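Local structure of glutathione S-transferase (Bombyx mori, 4E8E) at residues Pro6-Tyr11 and Asp31-Thr36; Arg19-Thr24 and Ala73-Leu78. The protein probably catalyses, as a homodimer, the conjugation of glutathione to electrophilic substrates. All blocks are in the same frame, centred on the assembly; numbering follows the deposited sequence.

Contact 1 (Pro6-Tyr11 and Asp31-Thr36); sequences PIKLYY and DLHLIT
The Y11 ring lies across L34 on one face of the sheet: L34 CD2 sits over the ring centre, 4.0 Å from the centroid and 6° off its normal, a CH-pi contact. L34 CD1 borders the hydroxyl end of the ring, T36 CG2 lies near Y11 CE2, and I35 O meets the ring edge near its plane. Replacing Y11 by alanine is likely to leave L34 CD2 without its ring and open a gap next to M22. On the same face L9 CD2 meets L32 CD1 at 4.0 Å. Helix 16-27 covers this face, C18 and M22 at Y11 and A25 at L32, so that I7, L9 and Y11 are buried, while L34 and T36 lie at its solvent-facing margin. No residue of the K8, H33, Y10 and I35 face is fully buried: I35 CD1 lies over the Y10 ring, offset toward its rim, and touches K8 CD at 3.7 Å. K8, extended beyond CG, runs alongside exposed H33 with CE over one imidazole face. Four backbone bonds link the parallel strands, Y11 N to I35 O at 2.9 Å and 170°, H33 N to I7 O bent at 136°. Backbone bonds thus hold the register of this beta-alpha-beta unit of the thioredoxin-like domain, while apolar and CH-pi contacts pack both faces.

Contact 2 (Arg19-Thr24 and Ala73-Leu78); sequences RAVMMT and AIQTYL
Q75 and T24 make the polar link between helices 16-27 and 71-82: Q75 NE2 donates to T24 OG1 at 3.1 Å, with the hydroxyl oxygen tilted from the amide plane and the N-H bent to 135°. The same hydroxyl gives its proton to A20 O, 2.6 Å from T24 OG1, one turn back in its own helix. With OG1 anti to the carbonyl carbon of T24 (chi1 -53°), the oxygen stands between its acceptor and its donor, and the two bonds probably restrain its rotation. A20 O also takes the helical bond from T24 N, the two donors arriving from opposite faces of its plane. Q75, extended beyond CG, crosses T24 at about a right angle and carries its amide along the first helix, where OE1 lies 4.0 Å from A20 CB. The apolar contacts centre on V21. It meets I74 at nearly a right angle, its CG1 3.8 Å from I74 CG2, and V21 CG1 faces L78 CD1 more loosely at 4.4 Å. The segments run nearly parallel, 11° apart, with axes 9.4 Å from each other, and every touching residue is buried. On the sheet side V21 rests on L9 of strand 7-11, while I74 and L78 lie on M61 of strand 60-63; helix 160-174 meets T24 through I163 and Q75 through T164, joining the thioredoxin-like domain to the helical C-terminal domain.

The strand pair of contact 1 and the helix pair of contact 2 are successive layers of one thioredoxin-like domain, their centres 12 Å apart. Helix 16-27 connects strands 7-11 and 32-36 and packs back on both: Y11 CD1 meets M22 SD at 3.7 Å and L34 CD1 meets M22 CE at 3.9 Å. L9 CD1 touches V21 CG1 at 3.8 Å, and I7 CD1 lies 3.8 Å from L78 CD2 of the other helix. Both contacts border the glutathione site. In contact 1 the Y10 side chain is about 5 Å from that of I58; in contact 2 V21 is about 4 Å from S71 and Q75 about 4 Å from R72, side chain to side chain.

Contact 1 (Pro6-Tyr11 and Asp31-Thr36)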
loop_
_atom_site.group_PDB
_atom_site.type_symbol
_atom_site.label_atom_id
_atom_site.label_comp_id
_atom_site.label_asym_id
_atom_site.label_seq_id
_atom_site.Cartn_x
_atom_site.Cartn_y
_atom_site.Cartn_z
ATOM N N PRO A 6 -14.811 13.509 18.896
ATOM C CA PRO A 6 -14.121 13.893 17.664
ATOM C C PRO A 6 -12.811 13.130 17.502
ATOM O O PRO A 6 -11.990 13.104 18.423
ATOM C CB PRO A 6 -13.853 15.396 17.854
ATOM C CG PRO A 6 -14.189 15.698 19.279
ATOM C CD PRO A 6 -15.204 14.688 19.685
ATOM N N ILE A 7 -12.641 12.500 16.343
ATOM C CA ILE A 7 -11.459 11.691 16.055
ATOM C C ILE A 7 -10.210 12.565 15.964
ATOM O O ILE A 7 -10.101 13.431 15.092
ATOM C CB ILE A 7 -11.636 10.856 14.759
ATOM C CG1 ILE A 7 -12.843 9.919 14.885
ATOM C CG2 ILE A 7 -10.366 10.066 14.450
ATOM C CD1 ILE A 7 -13.342 9.355 13.565
ATOM N N LYS A 8 -9.275 12.335 16.880
ATOM C CA LYS A 8 -8.044 13.111 16.940
ATOM C C LYS A 8 -7.068 12.682 15.846
ATOM O O LYS A 8 -6.903 11.490 15.575
ATOM C CB LYS A 8 -7.401 13.009 18.327
ATOM C CG LYS A 8 -8.194 13.715 19.423
ATOM C CD LYS A 8 -7.492 13.659 20.770
ATOM C CE LYS A 8 -8.266 14.446 21.822
ATOM N NZ LYS A 8 -7.498 14.612 23.092
ATOM N N LEU A 9 -6.442 13.668 15.209
ATOM C CA LEU A 9 -5.466 13.411 14.159
ATOM C C LEU A 9 -4.205 14.231 14.398
ATOM O O LEU A 9 -4.204 15.454 14.226
ATOM C CB LEU A 9 -6.057 13.714 12.778
ATOM C CG LEU A 9 -5.266 13.265 11.544
ATOM C CD1 LEU A 9 -5.397 11.762 11.313
ATOM C CD2 LEU A 9 -5.718 14.035 10.314
ATOM N N TYR A 10 -3.143 13.542 14.810
ATOM C CA TYR A 10 -1.838 14.161 15.010
ATOM C C TYR A 10 -1.246 14.448 13.640
ATOM O O TYR A 10 -0.770 13.544 12.953
ATOM C CB TYR A 10 -0.929 13.249 15.840
ATOM C CG TYR A 10 -1.426 13.031 17.252
ATOM C CD1 TYR A 10 -0.974 13.830 18.302
ATOM C CD2 TYR A 10 -2.359 12.033 17.540
ATOM C CE1 TYR A 10 -1.431 13.637 19.603
ATOM C CE2 TYR A 10 -2.825 11.834 18.835
ATOM C CZ TYR A 10 -2.357 12.637 19.861
ATOM O OH TYR A 10 -2.815 12.440 21.143
ATOM N N TYR A 11 -1.296 15.716 13.246
ATOM C CA TYR A 11 -1.072 16.091 11.859
ATOM C C TYR A 11 -0.148 17.295 11.703
ATOM O O TYR A 11 0.278 17.907 12.685
ATOM C CB TYR A 11 -2.424 16.385 11.191
ATOM C CG TYR A 11 -2.868 17.836 11.273
ATOM C CD1 TYR A 11 -3.066 18.587 10.114
ATOM C CD2 TYR A 11 -3.075 18.461 12.504
ATOM C CE1 TYR A 11 -3.467 19.918 10.176
ATOM C CE2 TYR A 11 -3.469 19.793 12.577
ATOM C CZ TYR A 11 -3.667 20.513 11.409
ATOM O OH TYR A 11 -4.062 21.830 11.477
ATOM N N ASP A 31 -15.993 15.543 11.868
ATOM C CA ASP A 31 -15.113 16.566 12.418
ATOM C C ASP A 31 -13.913 15.911 13.089
ATOM O O ASP A 31 -14.051 14.905 13.788
ATOM C CB ASP A 31 -15.860 17.470 13.405
ATOM C CG ASP A 31 -15.124 18.779 13.679
ATOM O OD1 ASP A 31 -15.174 19.260 14.833
ATOM O OD2 ASP A 31 -14.494 19.329 12.746
ATOM N N LEU A 32 -12.736 16.484 12.857
ATOM C CA LEU A 32 -11.500 15.979 13.438
ATOM C C LEU A 32 -10.919 16.979 14.427
ATOM O O LEU A 32 -10.846 18.177 14.137
ATOM C CB LEU A 32 -10.469 15.683 12.343
ATOM C CG LEU A 32 -10.785 14.672 11.235
ATOM C CD1 LEU A 32 -9.702 14.723 10.163
ATOM C CD2 LEU A 32 -10.944 13.250 11.777
ATOM N N HIS A 33 -10.519 16.488 15.598
ATOM C CA HIS A 33 -9.772 17.306 16.545
ATOM C C HIS A 33 -8.317 17.336 16.089
ATOM O O HIS A 33 -7.546 16.416 16.363
ATOM C CB HIS A 33 -9.893 16.768 17.973
ATOM C CG HIS A 33 -9.306 17.676 19.009
ATOM N ND1 HIS A 33 -7.962 17.688 19.316
ATOM C CD2 HIS A 33 -9.880 18.610 19.805
ATOM C CE1 HIS A 33 -7.734 18.587 20.256
ATOM N NE2 HIS A 33 -8.880 19.161 20.571
ATOM N N LEU A 34 -7.964 18.398 15.373
ATOM C CA LEU A 34 -6.639 18.529 14.778
ATOM C C LEU A 34 -5.583 18.930 15.807
ATOM O O LEU A 34 -5.676 19.991 16.429
ATOM C CB LEU A 34 -6.673 19.528 13.617
ATOM C CG LEU A 34 -7.534 19.195 12.393
ATOM C CD1 LEU A 34 -7.562 20.373 11.426
ATOM C CD2 LEU A 34 -7.059 17.926 11.686
ATOM N N ILE A 35 -4.589 18.063 15.985
ATOM C CA ILE A 35 -3.469 18.326 16.886
ATOM C C ILE A 35 -2.187 18.501 16.078
ATOM O O ILE A 35 -1.743 17.574 15.396
ATOM C CB ILE A 35 -3.286 17.194 17.930
ATOM C CG1 ILE A 35 -4.586 16.961 18.709
ATOM C CG2 ILE A 35 -2.127 17.517 18.879
ATOM C CD1 ILE A 35 -4.631 15.652 19.473
ATOM N N THR A 36 -1.600 19.693 16.157
ATOM C CA THR A 36 -0.370 20.000 15.431
ATOM C C THR A 36 0.830 19.294 16.062
ATOM O O THR A 36 1.153 19.515 17.232
ATOM C CB THR A 36 -0.102 21.524 15.347
ATOM O OG1 THR A 36 -0.129 22.093 16.661
ATOM C CG2 THR A 36 -1.147 22.212 14.476
#

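Contact 2 (Arg19-Thr24 and Ala73-Leu78)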
loop_
_atom_site.group_PDB
_atom_site.type_symbol
_atom_site.label_atom_id
_atom_site.label_comp_id
_atom_site.label_asym_id
_atom_site.label_seq_id
_atom_site.Cartn_x
_atom_site.Cartn_y
_atom_site.Cartn_z
ATOM N N ARG A 19 -3.412 15.505 4.600
ATOM C CA ARG A 19 -4.407 16.178 3.759
ATOM C C ARG A 19 -5.419 15.213 3.142
ATOM O O ARG A 19 -6.595 15.555 2.986
ATOM C CB ARG A 19 -3.712 16.987 2.659
ATOM C CG ARG A 19 -3.125 18.308 3.137
ATOM C CD ARG A 19 -1.825 18.647 2.421
ATOM N NE ARG A 19 -1.983 18.758 0.972
ATOM C CZ ARG A 19 -0.992 19.022 0.124
ATOM N NH1 ARG A 19 0.246 19.207 0.571
ATOM N NH2 ARG A 19 -1.241 19.103 -1.177
ATOM N N ALA A 20 -4.957 14.014 2.794
ATOM C CA ALA A 20 -5.822 12.971 2.237
ATOM C C ALA A 20 -6.859 12.501 3.255
ATOM O O ALA A 20 -8.016 12.267 2.907
ATOM C CB ALA A 20 -4.991 11.798 1.742
ATOM N N VAL A 21 -6.429 12.368 4.508
ATOM C CA VAL A 21 -7.297 11.954 5.607
ATOM C C VAL A 21 -8.322 13.045 5.925
ATOM O O VAL A 21 -9.510 12.762 6.096
ATOM C CB VAL A 21 -6.468 11.592 6.873
ATOM C CG1 VAL A 21 -7.367 11.392 8.090
ATOM C CG2 VAL A 21 -5.624 10.343 6.622
ATOM N N MET A 22 -7.849 14.289 5.985
ATOM C CA MET A 22 -8.688 15.439 6.324
ATOM C C MET A 22 -9.842 15.638 5.340
ATOM O O MET A 22 -10.978 15.883 5.752
ATOM C CB MET A 22 -7.836 16.711 6.431
ATOM C CG MET A 22 -6.914 16.740 7.652
ATOM S SD MET A 22 -5.540 17.905 7.511
ATOM C CE MET A 22 -6.366 19.464 7.830
ATOM N N MET A 23 -9.543 15.520 4.046
ATOM C CA MET A 23 -10.550 15.664 2.996
ATOM C C MET A 23 -11.541 14.502 2.976
ATOM O O MET A 23 -12.718 14.695 2.669
ATOM C CB MET A 23 -9.890 15.821 1.622
ATOM C CG MET A 23 -9.302 17.204 1.358
ATOM S SD MET A 23 -8.927 17.505 -0.387
ATOM C CE MET A 23 -7.579 16.360 -0.673
ATOM N N THR A 24 -11.059 13.302 3.303
ATOM C CA THR A 24 -11.912 12.115 3.398
ATOM C C THR A 24 -12.922 12.272 4.537
ATOM O O THR A 24 -14.097 11.932 4.387
ATOM C CB THR A 24 -11.078 10.827 3.598
ATOM O OG1 THR A 24 -10.076 10.740 2.578
ATOM C CG2 THR A 24 -11.962 9.585 3.530
ATOM N N ALA A 73 -5.032 3.412 5.207
ATOM C CA ALA A 73 -5.728 2.536 6.148
ATOM C C ALA A 73 -6.710 3.335 7.008
ATOM O O ALA A 73 -7.773 2.831 7.374
ATOM C CB ALA A 73 -4.732 1.785 7.022
ATOM N N ILE A 74 -6.343 4.579 7.321
ATOM C CA ILE A 74 -7.223 5.500 8.042
ATOM C C ILE A 74 -8.439 5.867 7.185
ATOM O O ILE A 74 -9.581 5.766 7.647
ATOM C CB ILE A 74 -6.471 6.779 8.505
ATOM C CG1 ILE A 74 -5.349 6.414 9.483
ATOM C CG2 ILE A 74 -7.439 7.779 9.147
ATOM C CD1 ILE A 74 -4.295 7.497 9.677
ATOM N N GLN A 75 -8.187 6.278 5.942
ATOM C CA GLN A 75 -9.249 6.639 4.999
ATOM C C GLN A 75 -10.311 5.549 4.916
ATOM O O GLN A 75 -11.506 5.828 5.042
ATOM C CB GLN A 75 -8.679 6.887 3.601
ATOM C CG GLN A 75 -7.859 8.150 3.443
ATOM C CD GLN A 75 -7.335 8.318 2.027
ATOM O OE1 GLN A 75 -6.177 8.007 1.743
ATOM N NE2 GLN A 75 -8.192 8.793 1.124
ATOM N N THR A 76 -9.859 4.313 4.715
ATOM C CA THR A 76 -10.744 3.164 4.533
ATOM C C THR A 76 -11.511 2.812 5.800
ATOM O O THR A 76 -12.667 2.393 5.732
ATOM C CB THR A 76 -9.970 1.926 4.029
ATOM O OG1 THR A 76 -8.821 1.705 4.857
ATOM C CG2 THR A 76 -9.517 2.132 2.589
ATOM N N TYR A 77 -10.867 2.988 6.951
ATOM C CA TYR A 77 -11.510 2.750 8.239
ATOM C C TYR A 77 -12.661 3.727 8.488
ATOM O O TYR A 77 -13.739 3.320 8.925
ATOM C CB TYR A 77 -10.486 2.814 9.381
ATOM C CG TYR A 77 -11.107 2.868 10.761
ATOM C CD1 TYR A 77 -11.716 1.744 11.321
ATOM C CD2 TYR A 77 -11.089 4.048 11.507
ATOM C CE1 TYR A 77 -12.291 1.793 12.589
ATOM C CE2 TYR A 77 -11.663 4.108 12.773
ATOM C CZ TYR A 77 -12.260 2.978 13.308
ATOM O OH TYR A 77 -12.825 3.036 14.560
ATOM N N LEU A 78 -12.426 5.006 8.197
ATOM C CA LEU A 78 -13.429 6.055 8.396
ATOM C C LEU A 78 -14.727 5.786 7.632
ATOM O O LEU A 78 -15.819 6.037 8.150
ATOM C CB LEU A 78 -12.863 7.432 8.016
ATOM C CG LEU A 78 -11.649 7.994 8.768
ATOM C CD1 LEU A 78 -11.231 9.332 8.173
ATOM C CD2 LEU A 78 -11.902 8.127 10.267
#